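PDB 1XMX: Card1 endonuclease domain-containing protein from Vibrio cholerae, which is of unknown function but may bind nucleic acid, and carries a Card1-like endonuclease domain of the PD-(D/E)XK type. Local coordinates for residues Gln12-Leu17 / Thr40-Arg45; Ser69-Ala74 / Leu101-Glu106; Tyr171-Arg176 / Ser223-Ala228; Glu252-Leu257 / Asp366-Leu371. All blocks are in the same frame, centred on the assembly; numbering follows the deposited sequence.

Interaction 1. Residues Gln12-Leu17 / Thr40-Arg45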
# COMPACT_ATOMS: atom_id res chain seq x y z
N GLN A 12 10.89 -5.99 -13.18
CA GLN A 12 9.81 -6.52 -12.38
C GLN A 12 9.36 -5.54 -11.31
O GLN A 12 8.30 -5.67 -10.77
CB GLN A 12 10.17 -7.86 -11.77
CG GLN A 12 10.79 -8.84 -12.77
CD GLN A 12 9.87 -9.28 -13.95
OE1 GLN A 12 8.86 -9.97 -13.72
NE2 GLN A 12 10.26 -8.92 -15.22
N ASP A 13 10.15 -4.52 -11.02
CA ASP A 13 9.63 -3.44 -10.17
C ASP A 13 9.80 -2.05 -10.82
O ASP A 13 10.74 -1.36 -10.50
CB ASP A 13 10.32 -3.52 -8.80
CG ASP A 13 9.85 -2.50 -7.86
OD1 ASP A 13 9.16 -1.51 -8.23
OD2 ASP A 13 10.17 -2.65 -6.71
N PRO A 14 8.92 -1.67 -11.77
CA PRO A 14 9.13 -0.48 -12.58
C PRO A 14 8.41 0.77 -12.12
O PRO A 14 8.21 1.67 -12.92
CB PRO A 14 8.54 -0.90 -13.91
CG PRO A 14 7.40 -1.84 -13.54
CD PRO A 14 7.70 -2.39 -12.19
N VAL A 15 8.06 0.86 -10.86
CA VAL A 15 7.36 2.04 -10.36
C VAL A 15 8.09 3.37 -10.58
O VAL A 15 7.47 4.39 -10.79
CB VAL A 15 7.12 1.90 -8.85
CG1 VAL A 15 6.49 3.19 -8.29
CG2 VAL A 15 6.18 0.72 -8.58
N ARG A 16 9.40 3.36 -10.50
CA ARG A 16 10.18 4.58 -10.61
C ARG A 16 10.29 5.05 -12.08
O ARG A 16 10.84 6.10 -12.33
CB ARG A 16 11.57 4.38 -9.95
CG ARG A 16 11.52 4.41 -8.42
CD ARG A 16 12.87 4.00 -7.92
NE ARG A 16 13.16 2.61 -8.28
CZ ARG A 16 14.36 2.15 -8.56
NH1 ARG A 16 15.40 2.97 -8.52
NH2 ARG A 16 14.51 0.89 -8.92
N LEU A 17 9.76 4.28 -13.02
CA LEU A 17 9.58 4.75 -14.43
C LEU A 17 8.28 5.51 -14.61
O LEU A 17 8.14 6.28 -15.56
CB LEU A 17 9.59 3.58 -15.40
CG LEU A 17 10.85 2.73 -15.43
CD1 LEU A 17 10.73 1.61 -16.50
CD2 LEU A 17 12.11 3.61 -15.66
N THR A 40 5.92 -7.68 -22.37
CA THR A 40 4.73 -7.05 -22.98
C THR A 40 3.60 -6.79 -21.94
O THR A 40 2.93 -5.74 -21.94
CB THR A 40 4.17 -7.97 -24.11
OG1 THR A 40 5.13 -8.11 -25.15
CG2 THR A 40 2.89 -7.39 -24.69
N VAL A 41 3.40 -7.75 -21.04
CA VAL A 41 2.30 -7.61 -20.07
C VAL A 41 2.59 -6.47 -19.04
O VAL A 41 1.71 -5.67 -18.73
CB VAL A 41 1.95 -8.97 -19.41
CG1 VAL A 41 3.20 -9.51 -18.64
CG2 VAL A 41 0.67 -8.83 -18.52
N ILE A 42 3.84 -6.39 -18.55
CA ILE A 42 4.27 -5.31 -17.69
C ILE A 42 4.06 -3.99 -18.44
O ILE A 42 3.44 -3.05 -17.90
CB ILE A 42 5.77 -5.44 -17.25
CG1 ILE A 42 6.03 -6.79 -16.54
CG2 ILE A 42 6.14 -4.33 -16.31
CD1 ILE A 42 7.53 -7.13 -16.38
N TYR A 43 4.52 -3.92 -19.68
CA TYR A 43 4.22 -2.77 -20.53
C TYR A 43 2.72 -2.34 -20.58
O TYR A 43 2.42 -1.14 -20.48
CB TYR A 43 4.76 -2.96 -21.93
CG TYR A 43 4.21 -1.95 -22.94
CD1 TYR A 43 4.62 -0.60 -22.92
CD2 TYR A 43 3.28 -2.33 -23.90
CE1 TYR A 43 4.11 0.36 -23.87
CE2 TYR A 43 2.79 -1.43 -24.84
CZ TYR A 43 3.19 -0.07 -24.81
OH TYR A 43 2.71 0.84 -25.78
N GLN A 44 1.84 -3.29 -20.82
CA GLN A 44 0.41 -3.07 -20.89
C GLN A 44 -0.11 -2.48 -19.55
O GLN A 44 -0.88 -1.52 -19.56
CB GLN A 44 -0.32 -4.36 -21.27
CG GLN A 44 0.02 -4.84 -22.70
CD GLN A 44 -0.53 -6.25 -23.01
OE1 GLN A 44 -1.08 -6.93 -22.14
NE2 GLN A 44 -0.37 -6.69 -24.24
N ARG A 45 0.38 -3.02 -18.44
CA ARG A 45 0.00 -2.51 -17.10
C ARG A 45 0.52 -1.08 -16.84
O ARG A 45 -0.21 -0.21 -16.28
CB ARG A 45 0.54 -3.42 -16.03
CG ARG A 45 -0.15 -4.75 -15.96
CD ARG A 45 0.67 -5.63 -15.06
NE ARG A 45 0.32 -7.04 -15.13
CZ ARG A 45 1.15 -8.03 -14.77
NH1 ARG A 45 2.38 -7.75 -14.35
NH2 ARG A 45 0.75 -9.31 -14.87

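Interaction 2. Residues Ser69-Ala74 / Leu101-Glu106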
# COMPACT_ATOMS: atom_id res chain seq x y z
N SER A 69 26.27 -6.59 -27.27
CA SER A 69 26.50 -5.90 -28.54
C SER A 69 25.24 -5.93 -29.44
O SER A 69 25.00 -4.99 -30.17
CB SER A 69 27.80 -6.34 -29.25
OG SER A 69 27.65 -7.54 -29.99
N ALA A 70 24.41 -6.97 -29.31
CA ALA A 70 23.06 -7.00 -29.95
C ALA A 70 22.05 -6.03 -29.27
O ALA A 70 21.29 -5.34 -29.95
CB ALA A 70 22.50 -8.44 -29.98
N ILE A 71 22.04 -5.97 -27.95
CA ILE A 71 21.24 -4.93 -27.26
C ILE A 71 21.65 -3.49 -27.65
O ILE A 71 20.79 -2.67 -28.02
CB ILE A 71 21.26 -5.11 -25.70
CG1 ILE A 71 20.76 -6.50 -25.31
CG2 ILE A 71 20.42 -4.00 -24.99
CD1 ILE A 71 20.97 -6.80 -23.80
N LYS A 72 22.94 -3.18 -27.58
CA LYS A 72 23.44 -1.86 -27.95
C LYS A 72 23.12 -1.51 -29.39
O LYS A 72 22.87 -0.37 -29.75
CB LYS A 72 24.97 -1.81 -27.80
CG LYS A 72 25.43 -1.76 -26.36
CD LYS A 72 26.93 -1.46 -26.19
CE LYS A 72 27.24 -1.51 -24.67
NZ LYS A 72 28.69 -1.39 -24.27
N SER A 73 23.23 -2.52 -30.25
CA SER A 73 22.81 -2.35 -31.62
C SER A 73 21.29 -2.00 -31.78
O SER A 73 20.93 -1.09 -32.56
CB SER A 73 23.14 -3.62 -32.37
OG SER A 73 23.61 -3.23 -33.59
N ALA A 74 20.42 -2.72 -31.06
CA ALA A 74 18.99 -2.43 -31.14
C ALA A 74 18.74 -1.02 -30.63
O ALA A 74 18.04 -0.24 -31.24
CB ALA A 74 18.16 -3.50 -30.31
N LEU A 101 20.76 -2.14 -18.76
CA LEU A 101 20.88 -0.74 -18.26
C LEU A 101 22.12 -0.07 -18.76
O LEU A 101 22.06 1.04 -19.26
CB LEU A 101 20.86 -0.63 -16.73
CG LEU A 101 20.92 0.76 -16.09
CD1 LEU A 101 19.57 1.48 -16.31
CD2 LEU A 101 21.17 0.70 -14.58
N LEU A 102 23.26 -0.75 -18.62
CA LEU A 102 24.53 -0.20 -19.01
C LEU A 102 24.73 -0.16 -20.52
O LEU A 102 25.48 0.67 -21.00
CB LEU A 102 25.69 -0.93 -18.33
CG LEU A 102 25.65 -0.81 -16.82
CD1 LEU A 102 26.86 -1.48 -16.26
CD2 LEU A 102 25.64 0.65 -16.46
N SER A 103 24.05 -1.02 -21.27
CA SER A 103 24.10 -0.94 -22.73
C SER A 103 23.36 0.32 -23.17
O SER A 103 23.88 1.08 -23.96
CB SER A 103 23.43 -2.15 -23.37
OG SER A 103 24.07 -3.34 -22.97
N ALA A 104 22.13 0.52 -22.66
CA ALA A 104 21.37 1.73 -22.94
C ALA A 104 22.11 2.98 -22.48
O ALA A 104 22.09 3.98 -23.19
CB ALA A 104 20.02 1.68 -22.29
N TYR A 105 22.72 2.94 -21.29
CA TYR A 105 23.52 4.09 -20.80
C TYR A 105 24.61 4.54 -21.81
O TYR A 105 24.79 5.78 -22.09
CB TYR A 105 24.16 3.81 -19.43
CG TYR A 105 24.89 5.02 -18.82
CD1 TYR A 105 26.22 5.32 -19.14
CD2 TYR A 105 24.23 5.87 -17.95
CE1 TYR A 105 26.87 6.47 -18.59
CE2 TYR A 105 24.88 6.98 -17.40
CZ TYR A 105 26.19 7.27 -17.72
OH TYR A 105 26.77 8.42 -17.13
N GLU A 106 25.35 3.55 -22.35
CA GLU A 106 26.45 3.86 -23.29
C GLU A 106 25.88 4.58 -24.52
O GLU A 106 26.40 5.61 -24.96
CB GLU A 106 27.22 2.61 -23.74
CG GLU A 106 28.43 2.91 -24.65
CD GLU A 106 28.98 1.68 -25.41
OE1 GLU A 106 28.16 0.98 -26.07
OE2 GLU A 106 30.22 1.39 -25.37

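Interaction 3. Residues Tyr171-Arg176 / Ser223-Ala228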
# COMPACT_ATOMS: atom_id res chain seq x y z
N TYR A 171 -14.93 6.56 15.85
CA TYR A 171 -13.54 6.92 16.11
C TYR A 171 -13.21 7.01 17.61
O TYR A 171 -12.18 6.47 18.12
CB TYR A 171 -13.19 8.24 15.41
CG TYR A 171 -11.89 8.80 15.89
CD1 TYR A 171 -10.68 8.30 15.43
CD2 TYR A 171 -11.87 9.82 16.86
CE1 TYR A 171 -9.46 8.82 15.87
CE2 TYR A 171 -10.65 10.36 17.33
CZ TYR A 171 -9.45 9.84 16.84
OH TYR A 171 -8.25 10.35 17.30
N GLN A 172 -14.06 7.70 18.35
CA GLN A 172 -13.75 7.90 19.74
C GLN A 172 -13.93 6.56 20.50
O GLN A 172 -13.20 6.25 21.44
CB GLN A 172 -14.61 9.03 20.29
CG GLN A 172 -14.50 10.33 19.51
CD GLN A 172 -15.27 11.49 20.14
OE1 GLN A 172 -16.27 11.28 20.80
NE2 GLN A 172 -14.78 12.72 19.93
N LEU A 173 -14.89 5.75 20.08
CA LEU A 173 -15.05 4.45 20.70
C LEU A 173 -13.76 3.63 20.54
O LEU A 173 -13.28 3.00 21.48
CB LEU A 173 -16.23 3.70 20.07
CG LEU A 173 -17.55 3.55 20.82
CD1 LEU A 173 -18.42 2.61 20.04
CD2 LEU A 173 -17.35 3.01 22.24
N GLY A 174 -13.22 3.65 19.33
CA GLY A 174 -11.98 2.93 19.03
C GLY A 174 -10.81 3.39 19.86
O GLY A 174 -10.05 2.56 20.34
N GLU A 175 -10.65 4.70 20.00
CA GLU A 175 -9.62 5.30 20.88
C GLU A 175 -9.71 4.71 22.32
O GLU A 175 -8.69 4.40 22.96
CB GLU A 175 -9.82 6.83 21.02
CG GLU A 175 -9.40 7.81 19.90
CD GLU A 175 -9.49 9.32 20.39
OE1 GLU A 175 -10.54 9.74 20.96
OE2 GLU A 175 -8.53 10.13 20.23
N ARG A 176 -10.93 4.61 22.84
CA ARG A 176 -11.11 4.15 24.21
C ARG A 176 -10.69 2.74 24.31
O ARG A 176 -10.08 2.35 25.29
CB ARG A 176 -12.58 4.17 24.65
CG ARG A 176 -13.36 5.48 24.50
CD ARG A 176 -12.73 6.60 25.18
NE ARG A 176 -12.51 6.43 26.62
CZ ARG A 176 -11.30 6.42 27.19
NH1 ARG A 176 -10.17 6.53 26.44
NH2 ARG A 176 -11.20 6.30 28.51
N SER A 223 -22.11 -0.65 27.56
CA SER A 223 -22.55 0.71 27.87
C SER A 223 -21.82 1.76 26.99
O SER A 223 -22.33 2.86 26.82
CB SER A 223 -22.41 0.98 29.36
OG SER A 223 -21.04 0.87 29.61
N ASP A 224 -20.65 1.43 26.42
CA ASP A 224 -20.01 2.32 25.45
C ASP A 224 -20.79 2.37 24.15
O ASP A 224 -20.98 3.43 23.55
CB ASP A 224 -18.59 1.87 25.11
CG ASP A 224 -17.60 2.09 26.24
OD1 ASP A 224 -17.73 3.08 26.99
OD2 ASP A 224 -16.67 1.27 26.36
N LEU A 225 -21.20 1.20 23.69
CA LEU A 225 -22.09 1.09 22.55
C LEU A 225 -23.35 1.92 22.78
O LEU A 225 -23.79 2.62 21.87
CB LEU A 225 -22.50 -0.37 22.30
CG LEU A 225 -21.27 -1.26 22.08
CD1 LEU A 225 -21.73 -2.68 21.89
CD2 LEU A 225 -20.45 -0.77 20.91
N VAL A 226 -23.91 1.83 23.96
CA VAL A 226 -25.13 2.59 24.29
C VAL A 226 -24.88 4.11 24.28
O VAL A 226 -25.60 4.85 23.63
CB VAL A 226 -25.80 2.10 25.61
CG1 VAL A 226 -26.99 2.96 26.06
CG2 VAL A 226 -26.29 0.66 25.43
N GLU A 227 -23.89 4.56 25.03
CA GLU A 227 -23.54 5.98 25.04
C GLU A 227 -23.30 6.52 23.60
O GLU A 227 -23.74 7.63 23.24
CB GLU A 227 -22.32 6.20 25.90
CG GLU A 227 -22.05 7.65 26.12
CD GLU A 227 -20.93 7.91 27.09
OE1 GLU A 227 -20.99 7.42 28.23
OE2 GLU A 227 -19.99 8.64 26.75
N ALA A 228 -22.63 5.70 22.78
CA ALA A 228 -22.30 6.08 21.41
C ALA A 228 -23.49 6.05 20.51
O ALA A 228 -23.34 6.44 19.34
CB ALA A 228 -21.19 5.21 20.81

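Interaction 4. Residues Glu252-Leu257 / Asp366-Leu371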
# COMPACT_ATOMS: atom_id res chain seq x y z
N GLU A 252 -14.00 -4.99 13.47
CA GLU A 252 -13.61 -3.96 12.49
C GLU A 252 -13.33 -2.61 13.12
O GLU A 252 -12.89 -1.72 12.43
CB GLU A 252 -14.68 -3.78 11.43
CG GLU A 252 -15.08 -5.08 10.76
CD GLU A 252 -15.47 -4.82 9.33
OE1 GLU A 252 -15.46 -3.62 8.95
OE2 GLU A 252 -15.80 -5.81 8.60
N TRP A 253 -13.61 -2.46 14.43
CA TRP A 253 -13.27 -1.23 15.13
C TRP A 253 -11.77 -0.82 15.01
O TRP A 253 -11.44 0.37 14.98
CB TRP A 253 -13.67 -1.31 16.62
CG TRP A 253 -12.86 -2.25 17.42
CD1 TRP A 253 -13.13 -3.55 17.65
CD2 TRP A 253 -11.62 -1.97 18.12
NE1 TRP A 253 -12.17 -4.11 18.43
CE2 TRP A 253 -11.22 -3.17 18.73
CE3 TRP A 253 -10.83 -0.82 18.30
CZ2 TRP A 253 -10.09 -3.27 19.52
CZ3 TRP A 253 -9.68 -0.92 19.07
CH2 TRP A 253 -9.32 -2.12 19.67
N LEU A 254 -10.88 -1.80 14.98
CA LEU A 254 -9.45 -1.53 15.08
C LEU A 254 -8.92 -1.04 13.74
O LEU A 254 -8.06 -0.16 13.68
CB LEU A 254 -8.70 -2.78 15.51
CG LEU A 254 -7.18 -2.59 15.55
CD1 LEU A 254 -6.71 -1.49 16.56
CD2 LEU A 254 -6.55 -3.92 15.89
N GLU A 255 -9.42 -1.60 12.65
CA GLU A 255 -8.98 -1.16 11.31
C GLU A 255 -9.62 0.21 10.99
O GLU A 255 -9.04 1.01 10.29
CB GLU A 255 -9.32 -2.20 10.24
CG GLU A 255 -10.83 -2.58 10.21
CD GLU A 255 -11.13 -3.73 9.26
OE1 GLU A 255 -10.22 -4.49 8.88
OE2 GLU A 255 -12.29 -3.92 8.90
N THR A 256 -10.85 0.41 11.42
CA THR A 256 -11.51 1.70 11.31
C THR A 256 -10.76 2.81 12.03
O THR A 256 -10.63 3.91 11.48
CB THR A 256 -12.93 1.61 11.91
OG1 THR A 256 -13.69 0.63 11.19
CG2 THR A 256 -13.65 2.94 11.75
N LEU A 257 -10.33 2.54 13.27
CA LEU A 257 -9.48 3.43 14.08
C LEU A 257 -8.13 3.70 13.37
O LEU A 257 -7.67 4.85 13.27
CB LEU A 257 -9.23 2.81 15.46
CG LEU A 257 -8.17 3.56 16.30
CD1 LEU A 257 -8.64 4.93 16.79
CD2 LEU A 257 -7.75 2.65 17.45
N ASP A 366 0.41 -2.79 24.06
CA ASP A 366 1.07 -1.84 24.95
C ASP A 366 1.20 -0.47 24.26
O ASP A 366 1.02 0.60 24.88
CB ASP A 366 2.43 -2.40 25.38
CG ASP A 366 2.30 -3.62 26.30
OD1 ASP A 366 1.24 -3.80 26.97
OD2 ASP A 366 3.28 -4.41 26.35
N GLU A 367 1.44 -0.52 22.95
CA GLU A 367 1.69 0.69 22.19
C GLU A 367 0.46 1.22 21.51
O GLU A 367 0.51 2.28 20.87
CB GLU A 367 2.76 0.38 21.18
CG GLU A 367 3.85 -0.34 21.92
CD GLU A 367 4.63 -1.19 21.01
OE1 GLU A 367 5.53 -0.58 20.38
OE2 GLU A 367 4.33 -2.43 20.91
N LEU A 368 -0.64 0.50 21.63
CA LEU A 368 -1.87 1.00 21.03
C LEU A 368 -2.35 2.33 21.59
O LEU A 368 -3.03 3.11 20.88
CB LEU A 368 -2.99 -0.04 21.11
CG LEU A 368 -3.01 -1.13 20.06
CD1 LEU A 368 -4.21 -2.00 20.43
CD2 LEU A 368 -3.19 -0.51 18.66
N LYS A 369 -2.00 2.61 22.83
CA LYS A 369 -2.32 3.93 23.40
C LYS A 369 -1.47 5.05 22.76
O LYS A 369 -1.79 6.22 22.89
CB LYS A 369 -2.23 3.93 24.94
CG LYS A 369 -0.95 3.42 25.50
CD LYS A 369 -1.22 2.17 26.43
CE LYS A 369 -1.80 2.56 27.80
NZ LYS A 369 -2.99 1.69 28.19
N ASP A 370 -0.41 4.69 22.04
CA ASP A 370 0.31 5.67 21.23
C ASP A 370 0.22 5.38 19.72
O ASP A 370 1.18 5.50 19.00
CB ASP A 370 1.71 5.68 21.70
CG ASP A 370 1.80 6.16 23.13
OD1 ASP A 370 1.43 7.32 23.40
OD2 ASP A 370 2.19 5.36 23.99
N LEU A 371 -0.95 4.97 19.27
CA LEU A 371 -1.11 4.46 17.91
C LEU A 371 -0.66 5.56 16.96
O LEU A 371 0.07 5.34 16.03
CB LEU A 371 -2.58 4.07 17.64
CG LEU A 371 -3.01 3.59 16.24
CD1 LEU A 371 -2.20 2.34 15.74
CD2 LEU A 371 -4.48 3.32 16.16

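Interaction 1. Residues Gln12-Leu17 / Thr40-Arg45
Ile-42 meets Gln-12 and Pro-14 in a small packing contact without hydrogen bonds, one proline ring and one amide against an isoleucine, between the loop after strand 4-9 and the first turns of helix 40-52. The evidence is a summed buried surface of 124 Å², no hydrogen bond across the segments, and a closest CA pair, Gln-12 with Ile-42, 7.8 Å apart. Each branch of Ile-42 has its own partner. Its CG1 stands beside the backbone N and anti to the carbonyl carbon (chi1 -57°), which carries CD1 out toward the glutamine, while CG2 is left to face the proline. The methyl CD1 lies 3.5 Å from Gln-12 NE2, and the two side chains cross at about a right angle. Gln-12 starts away from the helix, but a bend at chi2 (-63°) brings its amide back over that methyl. Pro-14 contributes its ring: CG sits 3.9 Å from Ile-42 CG2.

The strands concerned are neighbours in a Rossmann-like sheet, parallel through 56-61, 30-35, 4-9, 88-92 and 115-118. Helix 40-52 follows strand 30-35, and the loop that follows strand 4-9 runs into helix 15-22. The contact thus joins two adjacent beta-alpha connections, and Ile-42 also touches Ile-10 of the first. On the loop side, Leu-17 N donates to Pro-14 O at 3.0 Å, which ties the proline to the opening turn of helix 15-22. Pro-14 also packs on Ile-150, and the carboxylate of neighbouring Asp-13 accepts a hydrogen bond from the backbone N of Leu-335, far along the chain.

Interaction 2. Residues Ser69-Ala74 / Leu101-Glu106
Lys-72 and Ile-71 of helix 68-85 pack against Ser-103 of helix 98-110, a helix pair of the N-terminal Rossmann-like domain in which strand 88-92 lies between the two in sequence. The local axes approach to 8.9 Å and cross at -45°, with chain directions nearer parallel than antiparallel.

Apolar packing centres on the small serine. The CA atoms of Lys-72 and Ser-103 are only 5.3 Å apart, a closeness that the short side chain of Ser-103 permits. Its CB receives two carbons: Lys-72 CG at 3.6 Å and Ile-71 CG2 at 3.9 Å. The sheet side of the same pair is filled by Ala-104, which rests on Phe-91 and Ile-75.

The charged contact lies farther along. Lys-72 is extended beyond CG and runs over Ser-103 to cross the side chain of Glu-106 at about a right angle. Glu-106, with CG anti to its own N (chi1 -176°), extends toward helix 68-85. The model places Lys-72 NZ and Glu-106 OE1 as a salt bridge, but OE1 sits too close to the lysine chain, so its detail is doubtful. A formic acid molecule, probably from the crystallisation liquor, lies about 4 Å from the Lys-72 side chain.

No hydrogen bond crosses between the two segments; Ser-103 OG, set beside its own backbone N, bonds to the carbonyl O of His-99 in its own helix.

Interaction 3. Residues Tyr171-Arg176 / Ser223-Ala228
The nearest CA atoms, those of Leu-173 and Asp-224, are 7.2 Å apart, and the side chain of Leu-173 spans the gap between helices 164-179 and 216-227. Helices 181-201, 210-213 and 216-227 with the antiparallel strands 205-207, 231-234 and 237-240 follow the order of a winged helix. In that reading 216-227 is its third helix, and helix 164-179 packs against it from outside.

Leu-173 enters with both methyls in use. CD1 touches two apolar groups, 3.9 Å from Ala-228 CB and 4.0 Å from Leu-225 CD2. Leu-225 points its CB away from the contact, but its end returns and crosses Leu-173 at about a right angle. The other methyl, CD2, presses on Asp-224 CB at 3.3 Å, a tight approach. It goes with a chi1 of -106° at Leu-173, almost midway between two staggered positions, which suggests some strain. Phe-248 and Ile-230 also touch this leucine.

The carboxylate of Asp-224 serves the same helix pair with a polar bond: OD2 accepts from the indole NE1 of Trp-177.

Interaction 4. Residues Glu252-Leu257 / Asp366-Leu371
Leu-254 and Leu-257 of helix 243-266 face Leu-368 and Leu-371 across widely spaced backbones: the CA atoms are 10.0 Å apart for Leu-254 and Leu-368, and 9.3 Å for Leu-257 and Leu-371. Segment 366-371 lies after strand 361-363 and leads into helix 371-380. The facing helix is kinked, since the backbone N atoms of residues 254 and 255 lack bonds to the preceding turn. Across the kink, Glu-252 O takes two donors from Thr-256, its N and its OG1, from opposite faces of the carbonyl plane; OG1 is 2.8 Å away.

Leucine methyls bridge the space. Leu-257 and Leu-371 both point CB at the other segment, and with CG anti to the backbone N (chi1 171° and 177°) the two chains slide past each other in opposite directions. Leu-371 CD2 meets both CD2 of Leu-257, at 3.6 Å, and its CG, at 3.7 Å. The second pair is looser, Leu-254 CD1 lying 4.2 Å from Leu-368 CD2. All four residues are buried; Leu-371 further touches Val-258 and Thr-261, and Leu-368 touches Ala-181.

On another side of the helix, Glu-255 OE2 bonds to Asn-278, and OE1 lies close to Asp-295 OD1. Helix 243-266, hairpin strands 279-285, 288-300 and 303-310, helix 321-333 and strand 338-343 give the alpha-beta-beta-beta-alpha-beta order of the PD-(D/E)XK nuclease core, whose first helix is here packed against the C-terminal segment.

The four contacts fall into two groups on opposite sides of the chain's centre. Interactions 1 and 2 belong to the N-terminal Rossmann-like domain; their centres are 20 Å apart and their nearest atoms about 8 Å, without touching. A magnesium ion lies about 11 Å from the Gln-12 side chain, and the Ile-71 side chain is equally far from one, so neither is a ligand. Interactions 3 and 4, with centres 13 Å apart, share a boundary: Gly-174 O packs 3.7 Å from Leu-257 CD2, and Tyr-171 CE1 lies 4.1 Å from Leu-257 CD1. Helix 164-179 thus joins the probable winged helix to the nuclease core. The centres of interactions 1 and 4 are 35 Å apart.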